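Local coordinates for protein Cas13d (uncultured Ruminococcus sp, PDB 6IV9) that binds a CRISPR RNA as an RNA-guided effector whose two HEPN domains dictate maturation of that RNA and cleavage of target RNA, at residues E424-K429 and E440-D445. The protein carries 2 engineered substitutions. Sequence-based numbering, arbitrary orientation.
With nucleotides of chain B.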
loop_
_atom_site.group_PDB
_atom_site.type_symbol
_atom_site.label_atom_id
_atom_site.label_comp_id
_atom_site.label_asym_id
_atom_site.label_seq_id
_atom_site.Cartn_x
_atom_site.Cartn_y
_atom_site.Cartn_z
ATOM N N GLU A 424 16.196 3.540 -24.238
ATOM C CA GLU A 424 17.345 4.024 -23.439
ATOM C C GLU A 424 17.429 5.544 -23.573
ATOM O O GLU A 424 17.660 6.200 -22.587
ATOM C CB GLU A 424 18.639 3.342 -23.892
ATOM C CG GLU A 424 18.757 1.912 -23.429
ATOM C CD GLU A 424 19.893 1.087 -24.014
ATOM O OE1 GLU A 424 20.531 1.542 -24.964
ATOM O OE2 GLU A 424 20.120 -0.012 -23.514
ATOM N N ALA A 425 17.220 6.059 -24.778
ATOM C CA ALA A 425 17.288 7.515 -25.015
ATOM C C ALA A 425 16.185 8.219 -24.229
ATOM O O ALA A 425 16.426 9.281 -23.725
ATOM C CB ALA A 425 17.173 7.804 -26.483
ATOM N N LEU A 426 14.996 7.636 -24.207
ATOM C CA LEU A 426 13.855 8.236 -23.481
ATOM C C LEU A 426 14.155 8.295 -21.978
ATOM O O LEU A 426 13.926 9.318 -21.377
ATOM C CB LEU A 426 12.626 7.392 -23.780
ATOM C CG LEU A 426 11.338 7.905 -23.173
ATOM C CD1 LEU A 426 11.173 9.371 -23.450
ATOM C CD2 LEU A 426 10.162 7.118 -23.692
ATOM N N VAL A 427 14.706 7.228 -21.423
ATOM C CA VAL A 427 15.048 7.212 -19.977
ATOM C C VAL A 427 16.081 8.304 -19.704
ATOM O O VAL A 427 15.911 9.028 -18.767
ATOM C CB VAL A 427 15.577 5.835 -19.552
ATOM C CG1 VAL A 427 16.151 5.866 -18.155
ATOM C CG2 VAL A 427 14.506 4.773 -19.667
ATOM N N ARG A 428 17.080 8.437 -20.562
ATOM C CA ARG A 428 18.104 9.472 -20.318
ATOM C C ARG A 428 17.443 10.849 -20.306
ATOM O O ARG A 428 17.730 11.602 -19.426
ATOM C CB ARG A 428 19.189 9.370 -21.388
ATOM C CG ARG A 428 20.329 10.354 -21.220
ATOM C CD ARG A 428 21.466 10.043 -22.164
ATOM N NE ARG A 428 22.274 8.957 -21.663
ATOM C CZ ARG A 428 22.971 8.126 -22.415
ATOM N NH1 ARG A 428 23.305 8.460 -23.648
ATOM N NH2 ARG A 428 23.345 6.967 -21.924
ATOM N N LYS A 429 16.553 11.133 -21.246
ATOM C CA LYS A 429 15.917 12.469 -21.271
ATOM C C LYS A 429 15.104 12.685 -19.997
ATOM O O LYS A 429 15.143 13.765 -19.484
ATOM C CB LYS A 429 14.989 12.627 -22.474
ATOM C CG LYS A 429 15.680 12.793 -23.812
ATOM C CD LYS A 429 14.702 12.878 -24.932
ATOM C CE LYS A 429 15.360 12.922 -26.286
ATOM N NZ LYS A 429 15.221 11.627 -26.988
ATOM N N GLU A 440 6.692 16.202 -18.736
ATOM C CA GLU A 440 5.459 16.074 -19.552
ATOM C C GLU A 440 5.797 16.362 -21.016
ATOM O O GLU A 440 5.301 15.660 -21.870
ATOM C CB GLU A 440 4.385 17.029 -19.052
ATOM C CG GLU A 440 3.825 16.638 -17.707
ATOM C CD GLU A 440 3.463 15.173 -17.590
ATOM O OE1 GLU A 440 2.405 14.794 -18.098
ATOM O OE2 GLU A 440 4.254 14.417 -17.003
ATOM N N GLY A 441 6.645 17.353 -21.262
ATOM C CA GLY A 441 7.067 17.712 -22.623
ATOM C C GLY A 441 7.800 16.567 -23.283
ATOM O O GLY A 441 7.632 16.368 -24.460
ATOM N N ILE A 442 8.620 15.856 -22.527
ATOM C CA ILE A 442 9.370 14.710 -23.101
ATOM C C ILE A 442 8.381 13.619 -23.528
ATOM O O ILE A 442 8.549 13.067 -24.588
ATOM C CB ILE A 442 10.443 14.237 -22.112
ATOM C CG1 ILE A 442 11.565 15.266 -21.999
ATOM C CG2 ILE A 442 10.965 12.878 -22.504
ATOM C CD1 ILE A 442 12.296 15.250 -20.698
ATOM N N TYR A 443 7.385 13.334 -22.700
ATOM C CA TYR A 443 6.370 12.315 -23.041
ATOM C C TYR A 443 5.592 12.776 -24.276
ATOM O O TYR A 443 5.322 11.979 -25.146
ATOM C CB TYR A 443 5.456 12.073 -21.843
ATOM C CG TYR A 443 5.976 11.041 -20.881
ATOM C CD1 TYR A 443 5.769 9.700 -21.114
ATOM C CD2 TYR A 443 6.701 11.396 -19.762
ATOM C CE1 TYR A 443 6.243 8.736 -20.253
ATOM C CE2 TYR A 443 7.191 10.443 -18.889
ATOM C CZ TYR A 443 6.956 9.106 -19.134
ATOM O OH TYR A 443 7.417 8.145 -18.305
ATOM N N ALA A 444 5.247 14.057 -24.311
ATOM C CA ALA A 444 4.492 14.607 -25.451
ATOM C C ALA A 444 5.318 14.499 -26.740
ATOM O O ALA A 444 4.776 14.050 -27.729
ATOM C CB ALA A 444 4.100 16.020 -25.137
ATOM N N ASP A 445 6.598 14.852 -26.711
ATOM C CA ASP A 445 7.434 14.768 -27.935
ATOM C C ASP A 445 7.522 13.310 -28.390
ATOM O O ASP A 445 7.429 13.066 -29.570
ATOM C CB ASP A 445 8.822 15.362 -27.717
ATOM C CG ASP A 445 8.809 16.855 -27.466
ATOM O OD1 ASP A 445 7.818 17.492 -27.802
ATOM O OD2 ASP A 445 9.782 17.352 -26.916
ATOM P P C B 32 9.598 8.648 -15.104
ATOM O OP1 C B 32 8.769 9.142 -16.249
ATOM O OP2 C B 32 9.281 9.119 -13.760
ATOM O "O5'" C B 32 9.631 7.077 -15.181
ATOM C "C5'" C B 32 8.679 6.216 -14.539
ATOM C "C4'" C B 32 9.183 4.815 -14.584
ATOM O "O4'" C B 32 10.354 4.709 -13.750
ATOM C "C3'" C B 32 8.225 3.797 -14.007
ATOM O "O3'" C B 32 7.285 3.373 -14.987
ATOM C "C2'" C B 32 9.161 2.684 -13.599
ATOM O "O2'" C B 32 9.545 1.851 -14.671
ATOM C "C1'" C B 32 10.340 3.474 -13.053
ATOM N N1 C B 32 10.233 3.754 -11.604
ATOM C C2 C B 32 10.357 2.696 -10.708
ATOM O O2 C B 32 10.486 1.551 -11.153
ATOM N N3 C B 32 10.320 2.945 -9.383
ATOM C C4 C B 32 10.184 4.198 -8.943
ATOM N N4 C B 32 10.173 4.398 -7.624
ATOM C C5 C B 32 10.131 5.309 -9.834
ATOM C C6 C B 32 10.154 5.042 -11.149
#
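Ile442 points from its helix toward the other and meets Leu426 and Lys429 through its two branches. The apolar part comes first. Its CG2 methyl lies 3.6 Å from CD1 of Leu426. The leucine and isoleucine run alongside each other, pointing opposite ways. Leu426 reaches across because its CG stands anti to the backbone N (chi1 -177°), which carries the branched end closer to the other helix than its CB bond alone would. CG2 of Ile442 also faces the CB of Lys429, at 4.0 Å. Of the lysine side chain, CB makes the contact; the rest turns off to the side. The other branch of Ile442 packs on backbone: CD1 comes to 3.4 Å from the carbonyl O of Lys429. With an alanine here in place of Ile442, both CG2 and CD1 would go, which would probably leave a gap beside CD1 of Leu426 and over the Lys429 carbonyl.

The polar part belongs to the bound RNA. Tyr443, next along the helix, gives its hydroxyl to the phosphate of C32 of chain B, with OH to OP1 at 2.7 Å. OP1 sits at the ring edge and in the ring plane, and lies 3.3 Å from CE2. The same hydroxyl is hydrogen-bonded to Ser375 N, so two partners fix its position. Leu379 and Lys382 of helix 376-386 pack on the tyrosine, and Phe374 touches both it and Leu426.

The pairing covers a modest 172 Å² in all. Lys429 and Ile442 have the nearest CA atoms, 7.2 Å apart. The arrangement is a helical hairpin in which helices 420-432 and 436-464 follow each other across a short connection. Its tyrosine forms part of a phosphate-binding site for the RNA backbone.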